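Local atomic coordinates of peptidase S15/CocE/NonD (Thaumarchaeota archaeon SCGC AB-539-E09, PDB entry 4PF1), a protein that is thought to act as a serine aminopeptidase of the S15 family, cleaving residues from the amino ends of peptides, with an alpha/beta-hydrolase catalytic fold. Residues V510-V515 / P568-M573; V458-H463 / G523-L528; P481-G486 / S563-P568; G412-E417 / W473-L478. All coordinates share one frame; numbering follows the deposited sequence. Where two conformers were deposited one is given.

In the fold
All four contacts lie in the beta-rich C-terminal non-catalytic domain. Contact 2 is the buried one, while contacts 1, 3 and 4 join buried residues to exposed ones. Contacts 1, 2 and 4 reach the same four-stranded antiparallel sheet: contact 1 pairs two neighbouring inner strands at their ends, and contacts 2 and 4 dock loops or short strands on its outermost strands, 525-534 and 471-474. Contact 3 is a two-stranded ladder beside that sheet, its Phe566 packing on Ile572 and Leu528. Chemistry follows place: edge-to-face and CH-pi ring contacts in contact 1, polar grips and a salt bridge in contact 2, regular strand pairing in contact 3, sparse backbone bonding in contact 4.

Contact 1 of 4, residues V510-V515 / P568-M573; sequences VWPDEV and PGHRIM
In the four-stranded antiparallel sheet of the C-terminal domain, the end of strand 502-510 meets the start of strand 571-577 through Val510 and Arg571, a hydrogen-bonded pair. Val510 N gives its proton to Arg571 O at 2.9 Å, and Arg571 N returns one to Val510 O at the same length, 2.9 Å. Beyond this pair both segments are loop, and ring contacts take over. The His570 ring meets two partners. It turns an edge to Trp511, with CE1 3.8 Å from CG of the indole and the planes at 60°, an edge-to-face pair. Over the centre of one imidazole face sits CD of Pro512, 3.6 Å from the ring centroid, a CH-pi contact that suits the rigid proline ring, which presents CD to the imidazole. The first torsion of His570 puts CG beside its own backbone N (chi1 -68°), 3.8 Å from Val510 O. ND1 is hydrogen-bonded to Asp509 OD1, which helps fix the ring's rotation. An alanine at His570 would probably leave Asp509 without this donor and open a gap beside the indole face and Pro512 CD. Glycine suits position 569, because at its backbone angles a side chain would jam against the preceding carbonyl. Asp513 OD2 makes a salt bridge to Arg237 NH1 of the second subunit. Buried, beta-branched Val510 sets its methyl CG2 3.6 Å from Met573 CB.

Contact 2 of 4, residues V458-H463 / G523-L528; sequences VDDQRH and GYQQML
Asp460 and Gln525 join a loop leading into helix 462-465 to the start of strand 525-534, an outermost strand of the four-stranded antiparallel sheet in the C-terminal domain. Two backbone bonds link the segments: Gln461 N, at the N-cap position of the helix, donates to Gln525 O at 2.8 Å, and Met527 N makes a weak bond to Asp459 O. Side-chain hydrogen bonding centres on the Asp460 carboxylate. Its CG is anti to the backbone N (chi1 177°), from where OD1 takes Gln525 N at 2.9 Å, met on the anti side and 33° out of the carboxylate plane. The phenol of Tyr524 donates from OH to Val458 O, although the modelled length is doubtfully short. The charged interaction, a side-on salt bridge, lies within 458-463 and helps position Asp460 for Gln525 N. Asp460 OD2 lies in the guanidinium plane of Arg462, whose NE meets its syn lone pair at 2.8 Å, and NH2 approaches the same oxygen from above the carboxylate. Arg462 NH1 is in turn hydrogen-bonded to Gly522 O. One guanidinium face lies over the backbone at Gly523 and Tyr524, with NH1 3.3 Å from Gly523 C. A side chain at position 523 would collide with NH1, and the positive phi also favours glycine. Among van der Waals contacts, the Tyr524 ring offers its edge to Asp460, CD1 to CB being 3.7 Å. Gln461, whose OE1 is bonded to Lys506, crosses Met527 obliquely, its CD resting 3.7 Å from Met527 SD.

Contact 3 of 4, residues P481-G486 / S563-P568; sequences PLRVAG and SHTFLP
In the two-stranded antiparallel ladder that strands 482-486 and 562-566 form in the C-terminal domain, the Phe566 ring has Leu482 O at its edge, near the ring plane, and His564 CD2 of its own strand over the centre of one face. The His564 ring in turn has Phe566 CD1 at its edge. Val484 reaches the Phe566 ring obliquely, CG2 3.7 Å from CE2. On the opposite face of the ladder, the Arg483 guanidinium has Thr565 OG1 at its edge, and both side chains share Glu379 OE2 as partner, by salt bridge from Arg483 and by hydrogen bond from Thr565. The strand axes run at 165°, and side chains alternate between the faces: Leu482, Val484, His564 and Phe566 on one, Arg483, Ala485, Ser563 and Thr565 on the other. Apolar Leu482, Val484 and Phe566 suit the first face, where they pack on Ile572, Leu528 and Ile624. There Leu482 and Phe566 lie side by side, pointing the same way, with CD2 of Leu482 4.0 Å from CD2 of Phe566. An alanine at Phe566 would probably open a gap beside Leu482 CD2 and Val484 CG2 and leave His564 CD2 without the ring face it rests on. His564 is further tied by NE2 to Asp509 and by ND1 to Thr380. Two hydrogen-bonded pairs zip the backbones together. Phe566 N donates to Leu482 O at 2.7 Å, and Val484 N meets His564 O at 2.9 Å.

Contact 4 of 4, residues G412-E417 / W473-L478; sequences GKLGFE and WATEPL
Gly412 and Ala474 carry the firmer backbone bond, Ala474 N donating to Gly412 O at 3.0 Å, while Leu414 N approaches Ala474 O at 3.2 Å in a weak, bent bond. The two chains thus meet briefly where two antiparallel sheets of the C-terminal domain come together: strand 414-415 pairs with strand 401-408, and strand 471-474 is an outermost strand of the four-stranded sheet. Glycine suits position 412 because the backbone there has a positive phi. Leu414 is the buried side chain that fills the join. Its CB rests 3.6 Å from Ala474 C. CG stands anti to the backbone N (chi1 -170°), which brings it near Thr475 CG2, and the two methyls then divide: CD1 lies 4.1 Å from Trp473 CB, the side chains crossing at about a right angle, and CD2 lies 3.9 Å from Thr475 CG2. Packing against Val574 and Leu406 places the leucine between strands of both sheets, a position that favours a branched apolar residue. Trp473 brings CD1 to 3.4 Å from Lys413 O, and its NE1 is hydrogen-bonded to Asp426, so the buried indole nitrogen has a partner. Thr475 OG1 has two partners: it donates to Glu476 O at 3.1 Å and accepts from Ile572 N on the neighbouring strand. The threonine methyl CG2 lies 3.2 Å from Leu414 O.

Contact 1 of 4, residues V510-V515 / P568-M573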
loop_
_atom_site.group_PDB
_atom_site.type_symbol
_atom_site.label_atom_id
_atom_site.label_comp_id
_atom_site.label_asym_id
_atom_site.label_seq_id
_atom_site.Cartn_x
_atom_site.Cartn_y
_atom_site.Cartn_z
ATOM N N VAL A 510 16.961 10.783 19.211
ATOM C CA VAL A 510 16.653 11.698 18.110
ATOM C C VAL A 510 17.568 11.357 16.939
ATOM O O VAL A 510 18.784 11.513 17.041
ATOM C CB VAL A 510 16.771 13.200 18.503
ATOM C CG1 VAL A 510 16.267 14.103 17.381
ATOM C CG2 VAL A 510 16.028 13.491 19.796
ATOM N N TRP A 511 16.984 10.881 15.836
ATOM C CA TRP A 511 17.727 10.518 14.635
ATOM C C TRP A 511 18.329 11.789 13.994
ATOM O O TRP A 511 17.818 12.885 14.249
ATOM C CB TRP A 511 16.812 9.756 13.660
ATOM C CG TRP A 511 16.549 8.329 14.074
ATOM C CD1 TRP A 511 16.063 7.897 15.276
ATOM C CD2 TRP A 511 16.761 7.153 13.280
ATOM N NE1 TRP A 511 15.957 6.528 15.279
ATOM C CE2 TRP A 511 16.381 6.043 14.068
ATOM C CE3 TRP A 511 17.230 6.927 11.972
ATOM C CZ2 TRP A 511 16.452 4.725 13.593
ATOM C CZ3 TRP A 511 17.300 5.621 11.503
ATOM C CH2 TRP A 511 16.911 4.539 12.306
ATOM N N PRO A 512 19.445 11.692 13.218
ATOM C CA PRO A 512 20.037 12.914 12.634
ATOM C C PRO A 512 19.073 13.678 11.725
ATOM O O PRO A 512 18.061 13.118 11.284
ATOM C CB PRO A 512 21.239 12.384 11.839
ATOM C CG PRO A 512 21.540 11.051 12.434
ATOM C CD PRO A 512 20.214 10.490 12.840
ATOM N N ASP A 513 19.387 14.975 11.461
ATOM C CA ASP A 513 18.598 15.881 10.609
ATOM C C ASP A 513 18.291 15.235 9.257
ATOM O O ASP A 513 17.158 15.316 8.776
ATOM C CB ASP A 513 19.340 17.216 10.408
ATOM C CG ASP A 513 19.536 18.037 11.674
ATOM O OD1 ASP A 513 18.926 17.685 12.718
ATOM O OD2 ASP A 513 20.273 19.042 11.618
ATOM N N GLU A 514 19.301 14.570 8.668
ATOM C CA GLU A 514 19.188 13.819 7.421
ATOM C C GLU A 514 19.749 12.412 7.630
ATOM O O GLU A 514 20.784 12.253 8.285
ATOM C CB GLU A 514 19.898 14.542 6.267
ATOM C CG GLU A 514 19.129 15.753 5.765
ATOM C CD GLU A 514 19.645 16.358 4.473
ATOM O OE1 GLU A 514 20.812 16.808 4.452
ATOM O OE2 GLU A 514 18.861 16.435 3.500
ATOM N N VAL A 515 19.027 11.389 7.140
ATOM C CA VAL A 515 19.406 9.980 7.304
ATOM C C VAL A 515 19.591 9.340 5.900
ATOM O O VAL A 515 18.599 9.035 5.237
ATOM C CB VAL A 515 18.362 9.210 8.183
ATOM C CG1 VAL A 515 18.769 7.750 8.389
ATOM C CG2 VAL A 515 18.146 9.902 9.530
ATOM N N PRO A 568 26.625 8.277 16.142
ATOM C CA PRO A 568 27.015 9.674 15.846
ATOM C C PRO A 568 25.962 10.412 15.011
ATOM O O PRO A 568 25.351 9.822 14.115
ATOM C CB PRO A 568 28.331 9.521 15.073
ATOM C CG PRO A 568 28.851 8.186 15.464
ATOM C CD PRO A 568 27.644 7.326 15.649
ATOM N N GLY A 569 25.734 11.681 15.344
ATOM C CA GLY A 569 24.717 12.501 14.693
ATOM C C GLY A 569 23.374 12.439 15.400
ATOM O O GLY A 569 22.510 13.293 15.174
ATOM N N HIS A 570 23.183 11.419 16.265
ATOM C CA HIS A 570 21.960 11.258 17.056
ATOM C C HIS A 570 22.032 12.084 18.342
ATOM O O HIS A 570 23.127 12.403 18.807
ATOM C CB HIS A 570 21.720 9.772 17.417
ATOM C CG HIS A 570 21.383 8.884 16.258
ATOM N ND1 HIS A 570 20.122 8.340 16.111
ATOM C CD2 HIS A 570 22.175 8.424 15.262
ATOM C CE1 HIS A 570 20.178 7.586 15.026
ATOM N NE2 HIS A 570 21.392 7.605 14.481
ATOM N N ARG A 571 20.868 12.415 18.916
ATOM C CA ARG A 571 20.771 13.139 20.186
ATOM C C ARG A 571 20.054 12.279 21.219
ATOM O O ARG A 571 19.225 11.439 20.852
ATOM C CB ARG A 571 20.007 14.470 20.019
ATOM C CG ARG A 571 20.626 15.493 19.073
ATOM C CD ARG A 571 19.767 16.749 19.066
ATOM N NE ARG A 571 20.001 17.599 17.899
ATOM C CZ ARG A 571 20.256 18.904 17.964
ATOM N NH1 ARG A 571 20.345 19.513 19.141
ATOM N NH2 ARG A 571 20.437 19.606 16.854
ATOM N N ILE A 572 20.342 12.506 22.508
ATOM C CA ILE A 572 19.631 11.831 23.600
ATOM C C ILE A 572 18.589 12.834 24.084
ATOM O O ILE A 572 18.938 13.979 24.380
ATOM C CB ILE A 572 20.551 11.319 24.747
ATOM C CG1 ILE A 572 21.695 10.430 24.202
ATOM C CG2 ILE A 572 19.712 10.568 25.802
ATOM C CD1 ILE A 572 22.868 10.230 25.140
ATOM N N MET A 573 17.311 12.444 24.084
ATOM C CA MET A 573 16.236 13.345 24.483
ATOM C C MET A 573 15.471 12.834 25.696
ATOM O O MET A 573 15.280 11.628 25.863
ATOM C CB MET A 573 15.269 13.575 23.307
ATOM C CG MET A 573 14.081 14.464 23.638
ATOM S SD MET A 573 13.029 14.756 22.208
ATOM C CE MET A 573 13.923 16.095 21.421
HETATM O O HOH W 1 19.989 14.196 15.912
#

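Contact 2 of 4, residues V458-H463 / G523-L528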
loop_
_atom_site.group_PDB
_atom_site.type_symbol
_atom_site.label_atom_id
_atom_site.label_comp_id
_atom_site.label_asym_id
_atom_site.label_seq_id
_atom_site.Cartn_x
_atom_site.Cartn_y
_atom_site.Cartn_z
ATOM N N VAL A 458 7.756 2.658 19.954
ATOM C CA VAL A 458 8.822 3.247 19.130
ATOM C C VAL A 458 8.261 4.447 18.316
ATOM O O VAL A 458 8.921 4.932 17.397
ATOM C CB VAL A 458 9.590 2.222 18.234
ATOM C CG1 VAL A 458 10.304 1.178 19.084
ATOM C CG2 VAL A 458 8.680 1.560 17.201
ATOM N N ASP A 459 7.067 4.955 18.709
ATOM C CA ASP A 459 6.407 6.101 18.065
ATOM C C ASP A 459 7.286 7.350 18.056
ATOM O O ASP A 459 8.049 7.583 18.997
ATOM C CB ASP A 459 5.097 6.446 18.798
ATOM C CG ASP A 459 3.827 5.829 18.244
ATOM O OD1 ASP A 459 3.923 4.989 17.321
ATOM O OD2 ASP A 459 2.737 6.184 18.735
ATOM N N ASP A 460 7.133 8.179 17.010
ATOM C CA ASP A 460 7.793 9.472 16.908
ATOM C C ASP A 460 7.165 10.395 17.954
ATOM O O ASP A 460 5.941 10.495 18.033
ATOM C CB ASP A 460 7.655 10.035 15.475
ATOM C CG ASP A 460 8.234 11.420 15.251
ATOM O OD1 ASP A 460 9.223 11.774 15.937
ATOM O OD2 ASP A 460 7.738 12.129 14.353
ATOM N N GLN A 461 7.994 10.969 18.823
ATOM C CA GLN A 461 7.516 11.820 19.907
ATOM C C GLN A 461 7.592 13.317 19.536
ATOM O O GLN A 461 7.475 14.170 20.418
ATOM C CB GLN A 461 8.283 11.516 21.215
ATOM C CG GLN A 461 8.034 10.093 21.772
ATOM C CD GLN A 461 6.567 9.785 21.995
ATOM O OE1 GLN A 461 5.915 10.349 22.877
ATOM N NE2 GLN A 461 6.015 8.877 21.193
ATOM N N ARG A 462 7.694 13.630 18.231
ATOM C CA ARG A 462 7.706 15.017 17.756
ATOM C C ARG A 462 6.352 15.719 18.007
ATOM O O ARG A 462 6.335 16.936 18.209
ATOM C CB ARG A 462 8.071 15.089 16.264
ATOM C CG ARG A 462 9.575 15.215 16.009
ATOM C CD ARG A 462 9.916 15.334 14.532
ATOM N NE ARG A 462 9.625 14.100 13.801
ATOM C CZ ARG A 462 10.195 13.754 12.650
ATOM N NH1 ARG A 462 11.100 14.542 12.086
ATOM N NH2 ARG A 462 9.872 12.609 12.062
ATOM N N HIS A 463 5.226 14.945 18.024
ATOM C CA HIS A 463 3.873 15.482 18.229
ATOM C C HIS A 463 3.683 16.063 19.645
ATOM O O HIS A 463 2.930 17.022 19.811
ATOM C CB HIS A 463 2.786 14.433 17.897
ATOM C CG HIS A 463 2.605 13.340 18.910
ATOM N ND1 HIS A 463 1.559 13.367 19.823
ATOM C CD2 HIS A 463 3.286 12.179 19.064
ATOM C CE1 HIS A 463 1.657 12.244 20.517
ATOM N NE2 HIS A 463 2.685 11.500 20.105
ATOM N N GLY A 523 15.120 13.545 11.654
ATOM C CA GLY A 523 14.549 14.263 12.792
ATOM C C GLY A 523 13.705 13.417 13.725
ATOM O O GLY A 523 13.291 13.891 14.786
ATOM N N TYR A 524 13.453 12.152 13.336
ATOM C CA TYR A 524 12.639 11.164 14.046
ATOM C C TYR A 524 13.020 11.073 15.537
ATOM O O TYR A 524 14.174 10.808 15.883
ATOM C CB TYR A 524 12.768 9.804 13.319
ATOM C CG TYR A 524 12.222 8.560 13.994
ATOM C CD1 TYR A 524 10.975 8.570 14.620
ATOM C CD2 TYR A 524 12.862 7.332 13.849
ATOM C CE1 TYR A 524 10.436 7.408 15.179
ATOM C CE2 TYR A 524 12.322 6.162 14.382
ATOM C CZ TYR A 524 11.113 6.205 15.053
ATOM O OH TYR A 524 10.600 5.047 15.589
ATOM N N GLN A 525 12.044 11.385 16.402
ATOM C CA GLN A 525 12.189 11.346 17.855
ATOM C C GLN A 525 11.696 9.988 18.358
ATOM O O GLN A 525 10.599 9.872 18.916
ATOM C CB GLN A 525 11.429 12.510 18.515
ATOM C CG GLN A 525 12.127 13.860 18.349
ATOM C CD GLN A 525 11.418 14.985 19.068
ATOM O OE1 GLN A 525 10.608 14.772 19.970
ATOM N NE2 GLN A 525 11.753 16.219 18.718
ATOM N N GLN A 526 12.501 8.951 18.099
ATOM C CA GLN A 526 12.190 7.566 18.432
ATOM C C GLN A 526 12.171 7.337 19.935
ATOM O O GLN A 526 13.222 7.402 20.577
ATOM C CB GLN A 526 13.221 6.631 17.779
ATOM C CG GLN A 526 12.939 5.141 17.995
ATOM C CD GLN A 526 14.199 4.364 18.270
ATOM O OE1 GLN A 526 15.202 4.463 17.544
ATOM N NE2 GLN A 526 14.173 3.566 19.326
ATOM N N MET A 527 10.987 7.005 20.490
ATOM C CA MET A 527 10.880 6.666 21.905
ATOM C C MET A 527 11.657 5.371 22.150
ATOM O O MET A 527 11.623 4.468 21.305
ATOM C CB MET A 527 9.417 6.541 22.343
ATOM C CG MET A 527 9.245 6.653 23.851
ATOM S SD MET A 527 7.582 7.150 24.340
ATOM C CE MET A 527 6.685 5.606 24.041
ATOM N N LEU A 528 12.418 5.313 23.252
ATOM C CA LEU A 528 13.294 4.177 23.539
ATOM C C LEU A 528 12.956 3.510 24.881
ATOM O O LEU A 528 12.956 2.282 24.973
ATOM C CB LEU A 528 14.759 4.660 23.520
ATOM C CG LEU A 528 15.840 3.599 23.666
ATOM C CD1 LEU A 528 16.042 2.829 22.366
ATOM C CD2 LEU A 528 17.134 4.222 24.108
#

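Contact 3 of 4, residues P481-G486 / S563-P568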
loop_
_atom_site.group_PDB
_atom_site.type_symbol
_atom_site.label_atom_id
_atom_site.label_comp_id
_atom_site.label_asym_id
_atom_site.label_seq_id
_atom_site.Cartn_x
_atom_site.Cartn_y
_atom_site.Cartn_z
ATOM N N PRO A 481 29.854 7.212 19.232
ATOM C CA PRO A 481 28.724 6.410 19.739
ATOM C C PRO A 481 28.674 6.338 21.272
ATOM O O PRO A 481 29.718 6.293 21.927
ATOM C CB PRO A 481 28.969 5.030 19.126
ATOM C CG PRO A 481 30.430 4.977 18.876
ATOM C CD PRO A 481 30.827 6.368 18.502
ATOM N N LEU A 482 27.450 6.346 21.837
ATOM C CA LEU A 482 27.213 6.248 23.279
ATOM C C LEU A 482 26.390 4.989 23.567
ATOM O O LEU A 482 25.256 4.873 23.102
ATOM C CB LEU A 482 26.499 7.512 23.794
ATOM C CG LEU A 482 26.560 7.757 25.298
ATOM C CD1 LEU A 482 26.834 9.210 25.595
ATOM C CD2 LEU A 482 25.273 7.327 25.974
ATOM N N ARG A 483 26.979 4.038 24.297
ATOM C CA ARG A 483 26.349 2.756 24.616
ATOM C C ARG A 483 25.713 2.775 25.997
ATOM O O ARG A 483 26.378 3.129 26.968
ATOM C CB ARG A 483 27.381 1.610 24.549
ATOM C CG ARG A 483 28.039 1.406 23.185
ATOM C CD ARG A 483 28.892 0.149 23.176
ATOM N NE ARG A 483 28.076 -1.066 23.266
ATOM C CZ ARG A 483 28.473 -2.194 23.845
ATOM N NH1 ARG A 483 29.673 -2.273 24.404
ATOM N NH2 ARG A 483 27.667 -3.245 23.887
ATOM N N VAL A 484 24.438 2.359 26.092
ATOM C CA VAL A 484 23.712 2.268 27.368
ATOM C C VAL A 484 23.170 0.841 27.563
ATOM O O VAL A 484 22.785 0.188 26.592
ATOM C CB VAL A 484 22.581 3.326 27.524
ATOM C CG1 VAL A 484 23.153 4.726 27.741
ATOM C CG2 VAL A 484 21.609 3.297 26.341
ATOM N N ALA A 485 23.175 0.357 28.811
ATOM C CA ALA A 485 22.669 -0.968 29.164
ATOM C C ALA A 485 22.075 -0.961 30.570
ATOM O O ALA A 485 22.537 -0.223 31.436
ATOM C CB ALA A 485 23.778 -2.005 29.065
ATOM N N GLY A 486 21.048 -1.770 30.775
ATOM C CA GLY A 486 20.386 -1.886 32.066
ATOM C C GLY A 486 19.121 -1.069 32.188
ATOM O O GLY A 486 18.465 -0.764 31.188
ATOM N N SER A 563 19.267 -1.358 25.927
ATOM C CA SER A 563 20.438 -2.012 25.353
ATOM C C SER A 563 20.582 -1.365 24.014
ATOM O O SER A 563 19.943 -1.783 23.047
ATOM C CB SER A 563 20.236 -3.524 25.259
ATOM O OG SER A 563 21.457 -4.173 24.953
ATOM N N HIS A 564 21.230 -0.199 24.004
ATOM C CA HIS A 564 21.226 0.649 22.830
ATOM C C HIS A 564 22.527 1.397 22.619
ATOM O O HIS A 564 23.217 1.755 23.579
ATOM C CB HIS A 564 20.078 1.668 22.994
ATOM C CG HIS A 564 19.822 2.535 21.802
ATOM N ND1 HIS A 564 19.239 2.028 20.657
ATOM C CD2 HIS A 564 20.007 3.866 21.649
ATOM C CE1 HIS A 564 19.125 3.054 19.831
ATOM N NE2 HIS A 564 19.563 4.182 20.389
ATOM N N THR A 565 22.827 1.683 21.351
ATOM C CA THR A 565 23.927 2.543 20.977
ATOM C C THR A 565 23.345 3.797 20.335
ATOM O O THR A 565 22.694 3.711 19.294
ATOM C CB THR A 565 24.935 1.823 20.056
ATOM O OG1 THR A 565 25.603 0.814 20.805
ATOM C CG2 THR A 565 25.976 2.776 19.470
ATOM N N PHE A 566 23.552 4.952 20.977
ATOM C CA PHE A 566 23.189 6.250 20.419
ATOM C C PHE A 566 24.305 6.599 19.435
ATOM O O PHE A 566 25.422 6.916 19.857
ATOM C CB PHE A 566 23.041 7.309 21.529
ATOM C CG PHE A 566 21.860 7.137 22.457
ATOM C CD1 PHE A 566 20.601 7.613 22.103
ATOM C CD2 PHE A 566 22.019 6.561 23.711
ATOM C CE1 PHE A 566 19.511 7.471 22.969
ATOM C CE2 PHE A 566 20.929 6.429 24.581
ATOM C CZ PHE A 566 19.683 6.886 24.205
ATOM N N LEU A 567 24.048 6.399 18.137
ATOM C CA LEU A 567 25.053 6.544 17.081
ATOM C C LEU A 567 25.456 8.021 16.808
ATOM O O LEU A 567 24.721 8.931 17.193
ATOM C CB LEU A 567 24.541 5.881 15.780
ATOM C CG LEU A 567 24.474 4.349 15.775
ATOM C CD1 LEU A 567 23.567 3.851 14.667
ATOM C CD2 LEU A 567 25.862 3.731 15.632
ATOM N N PRO A 568 26.625 8.277 16.142
ATOM C CA PRO A 568 27.015 9.674 15.846
ATOM C C PRO A 568 25.962 10.412 15.011
ATOM O O PRO A 568 25.351 9.822 14.115
ATOM C CB PRO A 568 28.331 9.521 15.073
ATOM C CG PRO A 568 28.851 8.186 15.464
ATOM C CD PRO A 568 27.644 7.326 15.649
#

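Contact 4 of 4, residues G412-E417 / W473-L478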
loop_
_atom_site.group_PDB
_atom_site.type_symbol
_atom_site.label_atom_id
_atom_site.label_comp_id
_atom_site.label_asym_id
_atom_site.label_seq_id
_atom_site.Cartn_x
_atom_site.Cartn_y
_atom_site.Cartn_z
ATOM N N GLY A 412 16.638 24.133 27.204
ATOM C CA GLY A 412 16.289 22.802 26.700
ATOM C C GLY A 412 17.468 21.872 26.473
ATOM O O GLY A 412 17.418 21.007 25.592
ATOM N N LYS A 413 18.543 22.046 27.264
ATOM C CA LYS A 413 19.763 21.246 27.140
ATOM C C LYS A 413 19.747 20.042 28.080
ATOM O O LYS A 413 19.068 20.055 29.109
ATOM C CB LYS A 413 21.015 22.100 27.413
ATOM C CG LYS A 413 21.296 23.170 26.362
ATOM C CD LYS A 413 22.628 23.869 26.628
ATOM C CE LYS A 413 22.816 25.104 25.781
ATOM N NZ LYS A 413 22.462 26.344 26.524
ATOM N N LEU A 414 20.528 19.016 27.724
ATOM C CA LEU A 414 20.713 17.786 28.490
ATOM C C LEU A 414 22.202 17.429 28.439
ATOM O O LEU A 414 22.765 17.336 27.349
ATOM C CB LEU A 414 19.837 16.670 27.882
ATOM C CG LEU A 414 19.700 15.368 28.666
ATOM C CD1 LEU A 414 18.743 15.525 29.846
ATOM C CD2 LEU A 414 19.200 14.262 27.764
ATOM N N GLY A 415 22.842 17.324 29.603
ATOM C CA GLY A 415 24.273 17.036 29.670
ATOM C C GLY A 415 24.757 16.439 30.974
ATOM O O GLY A 415 23.981 16.278 31.921
ATOM N N PHE A 416 26.064 16.110 31.027
ATOM C CA PHE A 416 26.714 15.507 32.193
ATOM C C PHE A 416 27.072 16.537 33.277
ATOM O O PHE A 416 27.422 16.145 34.392
ATOM C CB PHE A 416 27.987 14.741 31.774
ATOM C CG PHE A 416 27.789 13.544 30.865
ATOM C CD1 PHE A 416 26.673 12.722 30.998
ATOM C CD2 PHE A 416 28.761 13.190 29.934
ATOM C CE1 PHE A 416 26.503 11.606 30.174
ATOM C CE2 PHE A 416 28.594 12.068 29.114
ATOM C CZ PHE A 416 27.465 11.285 29.240
ATOM N N GLU A 417 27.010 17.841 32.949
ATOM C CA GLU A 417 27.345 18.912 33.888
ATOM C C GLU A 417 26.292 19.024 35.002
ATOM O O GLU A 417 25.097 19.118 34.715
ATOM C CB GLU A 417 27.492 20.254 33.147
ATOM C CG GLU A 417 27.879 21.418 34.045
ATOM C CD GLU A 417 27.934 22.766 33.358
ATOM O OE1 GLU A 417 28.829 22.963 32.505
ATOM O OE2 GLU A 417 27.131 23.652 33.728
ATOM N N TRP A 473 14.159 18.257 26.746
ATOM C CA TRP A 473 15.602 18.452 26.921
ATOM C C TRP A 473 16.331 17.527 25.960
ATOM O O TRP A 473 15.914 16.382 25.785
ATOM C CB TRP A 473 16.053 18.177 28.366
ATOM C CG TRP A 473 15.372 19.015 29.406
ATOM C CD1 TRP A 473 15.741 20.257 29.834
ATOM C CD2 TRP A 473 14.225 18.646 30.178
ATOM N NE1 TRP A 473 14.891 20.687 30.828
ATOM C CE2 TRP A 473 13.949 19.716 31.060
ATOM C CE3 TRP A 473 13.413 17.497 30.233
ATOM C CZ2 TRP A 473 12.886 19.680 31.971
ATOM C CZ3 TRP A 473 12.364 17.464 31.136
ATOM C CH2 TRP A 473 12.121 18.536 32.004
ATOM N N ALA A 474 17.400 18.015 25.325
ATOM C CA ALA A 474 18.161 17.210 24.374
ATOM C C ALA A 474 19.631 17.580 24.381
ATOM O O ALA A 474 19.976 18.748 24.564
ATOM C CB ALA A 474 17.593 17.378 22.968
ATOM N N THR A 475 20.500 16.580 24.171
ATOM C CA THR A 475 21.946 16.790 24.057
ATOM C C THR A 475 22.241 17.377 22.677
ATOM O O THR A 475 21.357 17.391 21.821
ATOM C CB THR A 475 22.710 15.448 24.243
ATOM O OG1 THR A 475 22.497 14.621 23.095
ATOM C CG2 THR A 475 22.316 14.700 25.511
ATOM N N GLU A 476 23.484 17.814 22.435
ATOM C CA GLU A 476 23.886 18.243 21.095
ATOM C C GLU A 476 24.143 16.963 20.265
ATOM O O GLU A 476 24.272 15.893 20.874
ATOM C CB GLU A 476 25.133 19.152 21.157
ATOM C CG GLU A 476 24.835 20.596 21.559
ATOM C CD GLU A 476 23.811 21.336 20.712
ATOM O OE1 GLU A 476 23.945 21.332 19.467
ATOM O OE2 GLU A 476 22.884 21.939 21.299
ATOM N N PRO A 477 24.158 16.992 18.902
ATOM C CA PRO A 477 24.419 15.738 18.158
ATOM C C PRO A 477 25.740 15.098 18.591
ATOM O O PRO A 477 26.753 15.795 18.702
ATOM C CB PRO A 477 24.461 16.185 16.690
ATOM C CG PRO A 477 23.772 17.492 16.660
ATOM C CD PRO A 477 24.006 18.140 17.985
ATOM N N LEU A 478 25.706 13.791 18.908
ATOM C CA LEU A 478 26.869 13.042 19.387
ATOM C C LEU A 478 27.933 12.909 18.311
ATOM O O LEU A 478 27.609 12.661 17.150
ATOM C CB LEU A 478 26.456 11.648 19.893
ATOM C CG LEU A 478 25.486 11.607 21.084
ATOM C CD1 LEU A 478 25.057 10.206 21.366
ATOM C CD2 LEU A 478 26.102 12.224 22.340
#